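Local coordinates for putative uncharacterized protein PH0300 (Pyrococcus horikoshii, PDB 3VRH), which catalyses the ATP-dependent 2-thiolation of 5-methyluridine 54 in the T loop of tRNAs, a modification that stabilises these tRNAs at high temperature, at residues K27-R32 with E201-A206; E237-E240 with T245-N248; F142-G147 with Q186-K191. All blocks are in the same frame, centred on the assembly; numbering follows the deposited sequence.

Interaction 1: residues K27-R32 with E201-A206; sequences KEYFER and EREVVA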
ATOM      1  N   LYS A  27     -21.716  22.494   8.542  1.00 27.14           N
ATOM      2  CA  LYS A  27     -20.660  23.401   8.997  1.00 25.32           C
ATOM      3  C   LYS A  27     -20.302  23.075  10.435  1.00 27.99           C
ATOM      4  O   LYS A  27     -19.127  22.907  10.780  1.00 27.75           O
ATOM      5  CB  LYS A  27     -21.110  24.862   8.867  1.00 27.48           C
ATOM      6  CG  LYS A  27     -20.927  25.408   7.451  1.00 32.10           C
ATOM      7  CD  LYS A  27     -21.801  26.631   7.135  1.00 34.23           C
ATOM      8  CE  LYS A  27     -21.609  27.775   8.108  1.00 40.92           C
ATOM      9  NZ  LYS A  27     -22.249  29.040   7.589  1.00 44.92           N
ATOM     10  N   GLU A  28     -21.341  22.957  11.258  1.00 30.13           N
ATOM     11  CA  GLU A  28     -21.196  22.621  12.671  1.00 28.82           C
ATOM     12  C   GLU A  28     -20.523  21.267  12.877  1.00 30.35           C
ATOM     13  O   GLU A  28     -19.584  21.145  13.670  1.00 28.96           O
ATOM     14  CB  GLU A  28     -22.570  22.653  13.350  1.00 33.57           C
ATOM     15  CG  GLU A  28     -22.549  22.209  14.801  1.00 39.07           C
ATOM     16  CD  GLU A  28     -23.868  22.475  15.538  1.00 49.73           C
ATOM     17  OE1 GLU A  28     -24.899  22.754  14.881  1.00 46.08           O
ATOM     18  OE2 GLU A  28     -23.866  22.404  16.788  1.00 55.69           O
ATOM     19  N   TYR A  29     -20.991  20.250  12.157  1.00 26.19           N
ATOM     20  CA  TYR A  29     -20.343  18.939  12.213  1.00 28.88           C
ATOM     21  C   TYR A  29     -18.854  19.048  11.857  1.00 29.65           C
ATOM     22  O   TYR A  29     -17.987  18.473  12.533  1.00 28.77           O
ATOM     23  CB  TYR A  29     -21.070  17.948  11.294  1.00 28.43           C
ATOM     24  CG  TYR A  29     -20.223  16.811  10.763  1.00 31.70           C
ATOM     25  CD1 TYR A  29     -19.507  16.957   9.578  1.00 27.70           C
ATOM     26  CD2 TYR A  29     -20.155  15.588  11.429  1.00 32.20           C
ATOM     27  CE1 TYR A  29     -18.728  15.934   9.081  1.00 29.37           C
ATOM     28  CE2 TYR A  29     -19.378  14.540  10.936  1.00 27.57           C
ATOM     29  CZ  TYR A  29     -18.668  14.722   9.754  1.00 36.24           C
ATOM     30  OH  TYR A  29     -17.881  13.720   9.228  1.00 31.71           O
ATOM     31  N   PHE A  30     -18.548  19.818  10.821  1.00 26.27           N
ATOM     32  CA  PHE A  30     -17.169  19.882  10.333  1.00 27.34           C
ATOM     33  C   PHE A  30     -16.285  20.568  11.368  1.00 24.67           C
ATOM     34  O   PHE A  30     -15.182  20.102  11.686  1.00 25.91           O
ATOM     35  CB  PHE A  30     -17.127  20.629   9.002  1.00 24.76           C
ATOM     36  CG  PHE A  30     -15.787  20.602   8.309  1.00 25.42           C
ATOM     37  CD1 PHE A  30     -14.835  21.569   8.575  1.00 22.89           C
ATOM     38  CD2 PHE A  30     -15.507  19.646   7.328  1.00 26.54           C
ATOM     39  CE1 PHE A  30     -13.616  21.569   7.917  1.00 19.43           C
ATOM     40  CE2 PHE A  30     -14.280  19.645   6.674  1.00 25.59           C
ATOM     41  CZ  PHE A  30     -13.340  20.616   6.975  1.00 20.68           C
ATOM     42  N   GLU A  31     -16.790  21.670  11.900  1.00 22.26           N
ATOM     43  CA  GLU A  31     -16.064  22.442  12.895  1.00 25.99           C
ATOM     44  C   GLU A  31     -15.857  21.643  14.185  1.00 27.36           C
ATOM     45  O   GLU A  31     -14.779  21.679  14.792  1.00 26.97           O
ATOM     46  CB  GLU A  31     -16.810  23.762  13.164  1.00 29.77           C
ATOM     47  CG  GLU A  31     -16.775  24.748  11.985  1.00 29.82           C
ATOM     48  CD  GLU A  31     -18.032  25.628  11.896  1.00 29.53           C
ATOM     49  OE1 GLU A  31     -18.303  26.187  10.809  1.00 24.21           O
ATOM     50  OE2 GLU A  31     -18.755  25.745  12.904  1.00 33.33           O
ATOM     51  N   ARG A  32     -16.887  20.908  14.594  1.00 25.93           N
ATOM     52  CA  ARG A  32     -16.760  20.027  15.758  1.00 31.65           C
ATOM     53  C   ARG A  32     -15.725  18.929  15.541  1.00 28.89           C
ATOM     54  O   ARG A  32     -14.891  18.679  16.409  1.00 29.86           O
ATOM     55  CB  ARG A  32     -18.098  19.381  16.093  1.00 31.64           C
ATOM     56  CG  ARG A  32     -19.107  20.332  16.670  1.00 40.01           C
ATOM     57  CD  ARG A  32     -20.475  19.671  16.777  1.00 50.15           C
ATOM     58  NE  ARG A  32     -21.447  20.545  17.425  1.00 52.72           N
ATOM     59  CZ  ARG A  32     -21.579  20.661  18.741  1.00 63.77           C
ATOM     60  NH1 ARG A  32     -20.803  19.950  19.555  1.00 62.96           N
ATOM     61  NH2 ARG A  32     -22.490  21.484  19.246  1.00 61.31           N
ATOM     62  N   GLU A 201     -11.515  14.779   1.951  1.00 22.98           N
ATOM     63  CA  GLU A 201     -11.334  15.803   0.942  1.00 24.07           C
ATOM     64  C   GLU A 201     -12.687  16.285   0.439  1.00 25.07           C
ATOM     65  O   GLU A 201     -12.891  17.469   0.176  1.00 22.90           O
ATOM     66  CB  GLU A 201     -10.461  15.304  -0.218  1.00 24.83           C
ATOM     67  CG  GLU A 201     -10.207  16.407  -1.248  1.00 23.67           C
ATOM     68  CD  GLU A 201      -8.991  16.174  -2.112  1.00 27.66           C
ATOM     69  OE1 GLU A 201      -8.399  15.072  -2.063  1.00 32.53           O
ATOM     70  OE2 GLU A 201      -8.618  17.107  -2.840  1.00 30.72           O
ATOM     71  N   ARG A 202     -13.615  15.349   0.331  1.00 22.92           N
ATOM     72  CA  ARG A 202     -14.983  15.644  -0.062  1.00 24.65           C
ATOM     73  C   ARG A 202     -15.667  16.588   0.953  1.00 23.30           C
ATOM     74  O   ARG A 202     -16.381  17.523   0.572  1.00 20.96           O
ATOM     75  CB  ARG A 202     -15.708  14.311  -0.162  1.00 23.80           C
ATOM     76  CG  ARG A 202     -17.165  14.359  -0.399  1.00 27.38           C
ATOM     77  CD  ARG A 202     -17.740  12.982  -0.042  1.00 27.08           C
ATOM     78  NE  ARG A 202     -19.185  13.023  -0.127  1.00 31.41           N
ATOM     79  CZ  ARG A 202     -20.011  12.803   0.890  1.00 28.64           C
ATOM     80  NH1 ARG A 202     -19.533  12.485   2.084  1.00 32.05           N
ATOM     81  NH2 ARG A 202     -21.324  12.871   0.690  1.00 32.16           N
ATOM     82  N   GLU A 203     -15.431  16.359   2.242  1.00 20.32           N
ATOM     83  CA  GLU A 203     -15.986  17.258   3.269  1.00 24.70           C
ATOM     84  C   GLU A 203     -15.339  18.651   3.203  1.00 22.37           C
ATOM     85  O   GLU A 203     -16.005  19.655   3.386  1.00 23.14           O
ATOM     86  CB  GLU A 203     -15.841  16.641   4.660  1.00 23.81           C
ATOM     87  CG  GLU A 203     -16.720  15.422   4.817  1.00 24.41           C
ATOM     88  CD  GLU A 203     -16.472  14.664   6.091  1.00 26.43           C
ATOM     89  OE1 GLU A 203     -15.335  14.689   6.610  1.00 25.14           O
ATOM     90  OE2 GLU A 203     -17.429  14.024   6.567  1.00 25.22           O
ATOM     91  N   VAL A 204     -14.041  18.695   2.912  1.00 23.32           N
ATOM     92  CA  VAL A 204     -13.351  19.967   2.741  1.00 21.86           C
ATOM     93  C   VAL A 204     -13.946  20.762   1.585  1.00 26.74           C
ATOM     94  O   VAL A 204     -14.303  21.941   1.753  1.00 21.48           O
ATOM     95  CB  VAL A 204     -11.839  19.790   2.551  1.00 22.53           C
ATOM     96  CG1 VAL A 204     -11.184  21.120   2.227  1.00 22.88           C
ATOM     97  CG2 VAL A 204     -11.215  19.167   3.804  1.00 20.89           C
ATOM     98  N   VAL A 205     -14.070  20.123   0.422  1.00 23.67           N
ATOM     99  CA  VAL A 205     -14.750  20.761  -0.703  1.00 23.62           C
ATOM    100  C   VAL A 205     -16.124  21.295  -0.292  1.00 27.13           C
ATOM    101  O   VAL A 205     -16.439  22.470  -0.527  1.00 27.71           O
ATOM    102  CB  VAL A 205     -14.906  19.817  -1.919  1.00 23.00           C
ATOM    103  CG1 VAL A 205     -15.861  20.437  -2.958  1.00 22.53           C
ATOM    104  CG2 VAL A 205     -13.546  19.535  -2.545  1.00 22.65           C
ATOM    105  N   ALA A 206     -16.926  20.456   0.351  1.00 23.82           N
ATOM    106  CA  ALA A 206     -18.258  20.888   0.758  1.00 25.48           C
ATOM    107  C   ALA A 206     -18.235  22.064   1.753  1.00 25.70           C
ATOM    108  O   ALA A 206     -19.103  22.943   1.731  1.00 25.23           O
ATOM    109  CB  ALA A 206     -19.057  19.707   1.308  1.00 28.25           C
TER
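Y29 and F30 both carry CG anti to the backbone N (chi1 154° for Y29), which sends the two neighbouring rings out from helix 27-32 toward E203. E203 answers with CG anti to its own carbonyl carbon and an extended chain beyond it, long enough to bring the carboxylate to the rim of the Y29 ring. There the phenol OH of Y29 donates to OE2 of E203 at 2.7 Å. OE2 is met on its syn side, but 29° out of the carboxylate plane, and the ring and carboxylate planes stand steeply against each other. K33 NZ also bonds to Y29 OH, so a positive charge probably helps to stabilise the buried carboxylate.

F30 meets the backbone of the same residue: its CE2 sits 3.7 Å from the carbonyl O of E203, with E203 CB in the ring plane at the edge, 3.9 Å from CE2. The far end of the ring, CZ, rests on CG2 of V204, the next residue, at 4.1 Å. The axes of segments 27-32 and 201-206 stay 10.9 Å apart, crossing at -127°, so long side chains do the bridging.

Helix 23-40 of the N-terminal zinc-binding region is thus fastened to helix 201-211 of the PP-loop domain. Y29 also packs on I14, M19 and L21 of the small antiparallel sheet, while F30 lies against V62 of helix 58-69 and stacks with the ring of Y207.

Interaction 2: residues E237-E240 with T245-N248; sequences ELEE and TKFN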
ATOM      1  N   GLU A 237     -11.483   4.474  -5.520  1.00 42.41           N
ATOM      2  CA  GLU A 237     -11.965   3.220  -6.102  1.00 47.65           C
ATOM      3  C   GLU A 237     -12.202   2.191  -5.006  1.00 45.79           C
ATOM      4  O   GLU A 237     -13.317   1.700  -4.852  1.00 51.60           O
ATOM      5  CB  GLU A 237     -10.992   2.664  -7.150  1.00 45.79           C
ATOM      6  CG  GLU A 237     -11.555   1.458  -7.924  1.00 59.64           C
ATOM      7  CD  GLU A 237     -10.484   0.444  -8.336  1.00 68.07           C
ATOM      8  OE1 GLU A 237      -9.357   0.877  -8.675  1.00 68.22           O
ATOM      9  OE2 GLU A 237     -10.768  -0.782  -8.311  1.00 61.19           O
ATOM     10  N   LEU A 238     -11.158   1.894  -4.232  1.00 43.16           N
ATOM     11  CA  LEU A 238     -11.256   0.964  -3.103  1.00 43.30           C
ATOM     12  C   LEU A 238     -12.323   1.338  -2.068  1.00 45.31           C
ATOM     13  O   LEU A 238     -13.021   0.460  -1.539  1.00 44.31           O
ATOM     14  CB  LEU A 238      -9.900   0.815  -2.408  1.00 37.41           C
ATOM     15  CG  LEU A 238      -8.833   0.133  -3.245  1.00 42.09           C
ATOM     16  CD1 LEU A 238      -7.553   0.010  -2.455  1.00 45.00           C
ATOM     17  CD2 LEU A 238      -9.319  -1.244  -3.687  1.00 44.88           C
ATOM     18  N   GLU A 239     -12.435   2.631  -1.776  1.00 38.95           N
ATOM     19  CA  GLU A 239     -13.441   3.127  -0.845  1.00 38.72           C
ATOM     20  C   GLU A 239     -14.880   2.807  -1.278  1.00 46.78           C
ATOM     21  O   GLU A 239     -15.719   2.462  -0.450  1.00 48.36           O
ATOM     22  CB  GLU A 239     -13.293   4.637  -0.664  1.00 39.17           C
ATOM     23  CG  GLU A 239     -14.089   5.188   0.507  1.00 38.20           C
ATOM     24  CD  GLU A 239     -13.508   4.761   1.842  1.00 35.25           C
ATOM     25  OE1 GLU A 239     -14.235   4.809   2.855  1.00 35.21           O
ATOM     26  OE2 GLU A 239     -12.315   4.377   1.871  1.00 36.48           O
ATOM     27  N   GLU A 240     -15.175   2.936  -2.568  1.00 46.25           N
ATOM     28  CA  GLU A 240     -16.515   2.624  -3.066  1.00 52.31           C
ATOM     29  C   GLU A 240     -16.783   1.121  -3.055  1.00 51.34           C
ATOM     30  O   GLU A 240     -17.912   0.701  -2.832  1.00 54.24           O
ATOM     31  CB  GLU A 240     -16.744   3.208  -4.463  1.00 57.30           C
ATOM     32  CG  GLU A 240     -16.939   4.720  -4.464  1.00 70.43           C
ATOM     33  CD  GLU A 240     -17.079   5.312  -5.863  1.00 85.83           C
ATOM     34  OE1 GLU A 240     -16.816   4.593  -6.857  1.00 80.38           O
ATOM     35  OE2 GLU A 240     -17.455   6.507  -5.962  1.00 91.19           O
ATOM     36  N   THR A 245     -12.342   1.915   4.058  1.00 33.92           N
ATOM     37  CA  THR A 245     -10.974   1.529   3.711  1.00 33.92           C
ATOM     38  C   THR A 245      -9.948   2.596   4.090  1.00 30.51           C
ATOM     39  O   THR A 245      -8.939   2.290   4.738  1.00 28.87           O
ATOM     40  CB  THR A 245     -10.856   1.183   2.211  1.00 34.63           C
ATOM     41  OG1 THR A 245     -11.570  -0.031   1.944  1.00 38.23           O
ATOM     42  CG2 THR A 245      -9.393   1.003   1.801  1.00 33.60           C
ATOM     43  N   LYS A 246     -10.210   3.842   3.702  1.00 27.95           N
ATOM     44  CA  LYS A 246      -9.229   4.908   3.912  1.00 30.20           C
ATOM     45  C   LYS A 246      -8.956   5.118   5.391  1.00 28.25           C
ATOM     46  O   LYS A 246      -7.807   5.244   5.820  1.00 26.35           O
ATOM     47  CB  LYS A 246      -9.700   6.226   3.296  1.00 32.29           C
ATOM     48  CG  LYS A 246      -9.584   6.345   1.788  1.00 33.18           C
ATOM     49  CD  LYS A 246     -10.440   7.519   1.318  1.00 37.46           C
ATOM     50  CE  LYS A 246     -10.521   7.624  -0.191  1.00 35.89           C
ATOM     51  NZ  LYS A 246     -11.612   8.566  -0.625  1.00 37.68           N
ATOM     52  N   PHE A 247     -10.027   5.175   6.170  1.00 29.96           N
ATOM     53  CA  PHE A 247      -9.912   5.437   7.590  1.00 25.74           C
ATOM     54  C   PHE A 247      -9.147   4.291   8.252  1.00 26.45           C
ATOM     55  O   PHE A 247      -8.239   4.504   9.069  1.00 31.16           O
ATOM     56  CB  PHE A 247     -11.307   5.561   8.208  1.00 29.56           C
ATOM     57  CG  PHE A 247     -11.291   5.825   9.692  1.00 34.96           C
ATOM     58  CD1 PHE A 247     -11.261   4.777  10.602  1.00 31.68           C
ATOM     59  CD2 PHE A 247     -11.283   7.132  10.179  1.00 37.09           C
ATOM     60  CE1 PHE A 247     -11.229   5.019  11.967  1.00 33.48           C
ATOM     61  CE2 PHE A 247     -11.259   7.377  11.553  1.00 37.60           C
ATOM     62  CZ  PHE A 247     -11.234   6.316  12.443  1.00 30.95           C
ATOM     63  N   ASN A 248      -9.541   3.071   7.905  1.00 27.68           N
ATOM     64  CA  ASN A 248      -8.945   1.860   8.459  1.00 27.48           C
ATOM     65  C   ASN A 248      -7.439   1.803   8.186  1.00 24.05           C
ATOM     66  O   ASN A 248      -6.648   1.483   9.067  1.00 22.80           O
ATOM     67  CB  ASN A 248      -9.677   0.634   7.894  1.00 28.40           C
ATOM     68  CG  ASN A 248      -9.160  -0.671   8.454  1.00 28.46           C
ATOM     69  OD1 ASN A 248      -9.140  -0.883   9.666  1.00 27.24           O
ATOM     70  ND2 ASN A 248      -8.750  -1.562   7.568  1.00 30.18           N
TER
HETATM   71  O   HOH W   1     -12.829   5.491   4.949  1.00 33.50           O
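E239 and T245 bring the two backbones closest, their CA atoms 5.4 Å apart, where helix 228-241 is running out and helix 245-256 is just beginning. Four residues separate the segments, so the chain turns sharply and presents the first turn of the second helix, with its amide N-H groups, to the side of the first.

The side chain of E239 takes up that offer. CG lies anti to the backbone N (chi1 -167°), and a bend at chi2 of 70° folds the carboxylate over toward the start of helix 245-256. E239 OE2 accepts from the backbone N of K246 at 2.8 Å, on its syn lone pair, with an N-H...O angle of 158°. The other oxygen, OE1, takes a bond from the backbone N of G244 and accepts from a water at 2.6 Å; that water in turn accepts from the backbone N of F247. Both oxygens are therefore engaged with the opening amides, directly or through water, and the negative charge probably interacts favourably with the helix dipole.

Around this, the aliphatic part of K246 runs alongside the carboxylate, its CG 3.4 Å from E239 OE2, before NZ leaves for N236 and D158. T245 CB is 3.5 Å from E239 OE2, and T245 CG2 touches L238 CB at 4.2 Å, while T245 OG1 bonds to R242 O. L238 also packs on V234 of the second subunit. With an alanine in place of E239, the amides of G244 and K246 are likely to lose this acceptor and the water its carboxylate partner.

Away from the zinc, ATP and cluster sites, the arrangement is that of two consecutive helices joined by a short turn, in which a glutamate of helix 228-241 accepts from the opening amide of K246 in helix 245-256.

Interaction 3: residues F142-G147 with Q186-K191; sequences FAYDNG and QGKFIK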
ATOM      1  N   PHE A 142      10.129  31.287   8.666  1.00 25.69           N
ATOM      2  CA  PHE A 142       9.246  32.426   8.892  1.00 25.52           C
ATOM      3  C   PHE A 142       8.547  32.277  10.225  1.00 29.93           C
ATOM      4  O   PHE A 142       8.391  33.244  10.967  1.00 27.12           O
ATOM      5  CB  PHE A 142       8.194  32.559   7.781  1.00 25.70           C
ATOM      6  CG  PHE A 142       7.349  33.795   7.906  1.00 26.39           C
ATOM      7  CD1 PHE A 142       6.232  33.811   8.728  1.00 22.64           C
ATOM      8  CD2 PHE A 142       7.693  34.955   7.223  1.00 23.42           C
ATOM      9  CE1 PHE A 142       5.472  34.951   8.856  1.00 25.05           C
ATOM     10  CE2 PHE A 142       6.929  36.088   7.349  1.00 22.54           C
ATOM     11  CZ  PHE A 142       5.820  36.084   8.168  1.00 23.17           C
ATOM     12  N   ALA A 143       8.095  31.061  10.515  1.00 27.28           N
ATOM     13  CA  ALA A 143       7.447  30.790  11.789  1.00 30.00           C
ATOM     14  C   ALA A 143       8.442  31.023  12.916  1.00 28.02           C
ATOM     15  O   ALA A 143       8.100  31.563  13.961  1.00 31.85           O
ATOM     16  CB  ALA A 143       6.946  29.348  11.834  1.00 30.10           C
ATOM     17  N   TYR A 144       9.677  30.611  12.677  1.00 27.66           N
ATOM     18  CA  TYR A 144      10.711  30.652  13.699  1.00 36.50           C
ATOM     19  C   TYR A 144      11.143  32.090  13.978  1.00 33.81           C
ATOM     20  O   TYR A 144      11.090  32.546  15.122  1.00 33.05           O
ATOM     21  CB  TYR A 144      11.901  29.787  13.279  1.00 31.30           C
ATOM     22  CG  TYR A 144      13.151  30.016  14.097  1.00 39.19           C
ATOM     23  CD1 TYR A 144      13.205  29.654  15.436  1.00 40.76           C
ATOM     24  CD2 TYR A 144      14.286  30.596  13.523  1.00 43.54           C
ATOM     25  CE1 TYR A 144      14.350  29.873  16.192  1.00 44.28           C
ATOM     26  CE2 TYR A 144      15.437  30.816  14.267  1.00 49.83           C
ATOM     27  CZ  TYR A 144      15.464  30.449  15.600  1.00 54.73           C
ATOM     28  OH  TYR A 144      16.607  30.668  16.338  1.00 62.61           O
ATOM     29  N   ASP A 145      11.552  32.785  12.918  1.00 30.06           N
ATOM     30  CA  ASP A 145      11.963  34.184  12.978  1.00 31.65           C
ATOM     31  C   ASP A 145      10.958  35.091  13.655  1.00 32.34           C
ATOM     32  O   ASP A 145      11.339  36.083  14.272  1.00 38.16           O
ATOM     33  CB  ASP A 145      12.203  34.729  11.572  1.00 30.93           C
ATOM     34  CG  ASP A 145      13.489  34.238  10.977  1.00 34.28           C
ATOM     35  OD1 ASP A 145      14.265  33.598  11.710  1.00 37.19           O
ATOM     36  OD2 ASP A 145      13.735  34.499   9.782  1.00 37.99           O
ATOM     37  N   ASN A 146       9.678  34.767  13.532  1.00 24.93           N
ATOM     38  CA  ASN A 146       8.625  35.634  14.048  1.00 33.02           C
ATOM     39  C   ASN A 146       8.026  35.133  15.348  1.00 35.98           C
ATOM     40  O   ASN A 146       7.022  35.666  15.808  1.00 35.78           O
ATOM     41  CB  ASN A 146       7.517  35.842  13.003  1.00 30.18           C
ATOM     42  CG  ASN A 146       7.947  36.763  11.884  1.00 28.47           C
ATOM     43  OD1 ASN A 146       7.891  37.978  12.035  1.00 26.94           O
ATOM     44  ND2 ASN A 146       8.404  36.190  10.758  1.00 26.52           N
ATOM     45  N   GLY A 147       8.624  34.091  15.919  1.00 36.92           N
ATOM     46  CA  GLY A 147       8.177  33.580  17.209  1.00 36.28           C
ATOM     47  C   GLY A 147       6.825  32.884  17.247  1.00 36.50           C
ATOM     48  O   GLY A 147       6.155  32.883  18.291  1.00 36.58           O
ATOM     49  N   GLN A 186      11.017  20.709  17.611  1.00 47.42           N
ATOM     50  CA  GLN A 186      12.298  20.055  17.821  1.00 49.59           C
ATOM     51  C   GLN A 186      13.419  20.970  17.363  1.00 49.07           C
ATOM     52  O   GLN A 186      13.729  21.039  16.171  1.00 45.11           O
ATOM     53  CB  GLN A 186      12.343  18.721  17.068  1.00 57.11           C
ATOM     54  CG  GLN A 186      13.608  17.903  17.284  1.00 61.00           C
ATOM     55  CD  GLN A 186      13.536  16.545  16.607  1.00 69.85           C
ATOM     56  OE1 GLN A 186      12.470  16.116  16.156  1.00 68.39           O
ATOM     57  NE2 GLN A 186      14.674  15.862  16.531  1.00 71.59           N
ATOM     58  N   GLY A 187      14.023  21.676  18.315  1.00 51.98           N
ATOM     59  CA  GLY A 187      15.051  22.650  17.994  1.00 50.09           C
ATOM     60  C   GLY A 187      14.427  23.790  17.218  1.00 44.55           C
ATOM     61  O   GLY A 187      13.370  24.295  17.607  1.00 46.14           O
ATOM     62  N   LYS A 188      15.048  24.178  16.108  1.00 40.71           N
ATOM     63  CA  LYS A 188      14.515  25.279  15.313  1.00 43.49           C
ATOM     64  C   LYS A 188      13.421  24.845  14.318  1.00 44.34           C
ATOM     65  O   LYS A 188      12.904  25.669  13.554  1.00 39.00           O
ATOM     66  CB  LYS A 188      15.640  26.064  14.636  1.00 39.25           C
ATOM     67  CG  LYS A 188      16.645  26.649  15.624  1.00 48.57           C
ATOM     68  CD  LYS A 188      17.611  27.605  14.940  1.00 55.06           C
ATOM     69  CE  LYS A 188      18.569  28.234  15.937  1.00 52.65           C
ATOM     70  NZ  LYS A 188      19.513  29.180  15.272  1.00 55.49           N
ATOM     71  N   PHE A 189      13.061  23.561  14.350  1.00 39.29           N
ATOM     72  CA  PHE A 189      11.851  23.075  13.676  1.00 37.08           C
ATOM     73  C   PHE A 189      10.615  23.362  14.515  1.00 36.74           C
ATOM     74  O   PHE A 189      10.419  22.764  15.578  1.00 41.78           O
ATOM     75  CB  PHE A 189      11.940  21.572  13.405  1.00 35.97           C
ATOM     76  CG  PHE A 189      12.829  21.218  12.245  1.00 45.96           C
ATOM     77  CD1 PHE A 189      12.904  22.042  11.131  1.00 49.41           C
ATOM     78  CD2 PHE A 189      13.592  20.053  12.265  1.00 50.52           C
ATOM     79  CE1 PHE A 189      13.721  21.713  10.056  1.00 48.05           C
ATOM     80  CE2 PHE A 189      14.413  19.719  11.196  1.00 51.53           C
ATOM     81  CZ  PHE A 189      14.475  20.549  10.089  1.00 51.17           C
ATOM     82  N   ILE A 190       9.786  24.288  14.044  1.00 34.99           N
ATOM     83  CA  ILE A 190       8.556  24.656  14.732  1.00 28.54           C
ATOM     84  C   ILE A 190       7.554  23.509  14.667  1.00 29.27           C
ATOM     85  O   ILE A 190       7.527  22.768  13.686  1.00 26.67           O
ATOM     86  CB  ILE A 190       7.918  25.920  14.092  1.00 29.88           C
ATOM     87  CG1 ILE A 190       8.911  27.083  14.084  1.00 30.85           C
ATOM     88  CG2 ILE A 190       6.646  26.314  14.821  1.00 26.29           C
ATOM     89  CD1 ILE A 190       9.288  27.567  15.463  1.00 30.86           C
ATOM     90  N   LYS A 191       6.735  23.372  15.709  1.00 31.93           N
ATOM     91  CA  LYS A 191       5.677  22.365  15.738  1.00 34.64           C
ATOM     92  C   LYS A 191       4.746  22.511  14.535  1.00 31.78           C
ATOM     93  O   LYS A 191       4.220  23.607  14.286  1.00 29.43           O
ATOM     94  CB  LYS A 191       4.849  22.471  17.028  1.00 31.13           C
ATOM     95  CG  LYS A 191       3.680  21.495  17.071  1.00 31.92           C
ATOM     96  CD  LYS A 191       3.048  21.389  18.449  1.00 34.57           C
ATOM     97  CE  LYS A 191       2.299  22.653  18.801  1.00 34.37           C
ATOM     98  NZ  LYS A 191       1.202  22.397  19.777  1.00 37.65           N
TER
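K188, third residue of the type II' turn Q186-F189 whose second residue is G187, at positive phi, opens the contact with Y144. With CG anti to the carbonyl carbon (chi1 -59°) and everything beyond extended, the lysine chain passes obliquely across one face of the Y144 ring. CB sits above the plane, offset toward the rim, and K188 CD comes to 3.6 Å from Y144 CZ. Farther out, K188 CE lies 3.2 Å from Y144 OH, while NZ bonds to the carbonyl O of R276 near the second zinc site.

I190 points back at the helix. Its CG1 packs on CB of A143 at 3.7 Å, and CD1 reaches the CA of Y144 at 3.8 Å, near the plane of the tyrosine ring at its edge. N140 fastens the backbone here, taking I190 N on its OD1 and giving its ND2 to K188 O.

K191 then leads into strand 191-193, which pairs with strand 150-152, so the loop after strand 182-183 lies against the last turns of helix 127-145. That helix ends in a Schellman motif with G147 as C-prime residue, and A143 also touches L51 and I151 of the central sheet.

How the interactions relate
Interaction 1 is the buried one: all four of its touching residues lie inside, and a phenol-carboxylate bond joins aromatic packing to tie the N-terminal zinc region to the PP-loop domain. Interactions 2 and 3 are only partly buried. Interaction 3, within the PP-loop domain, has no hydrogen bond between its segments and relies on aliphatic and ring contacts, whereas interaction 2 is chiefly polar, with a carboxylate meeting backbone amides. No element is shared, but helices 201-211 and 228-241 are consecutive, and interactions 1 and 2 come within about 7 Å at their nearest atoms. Interaction 3 lies across the chain's centre from both.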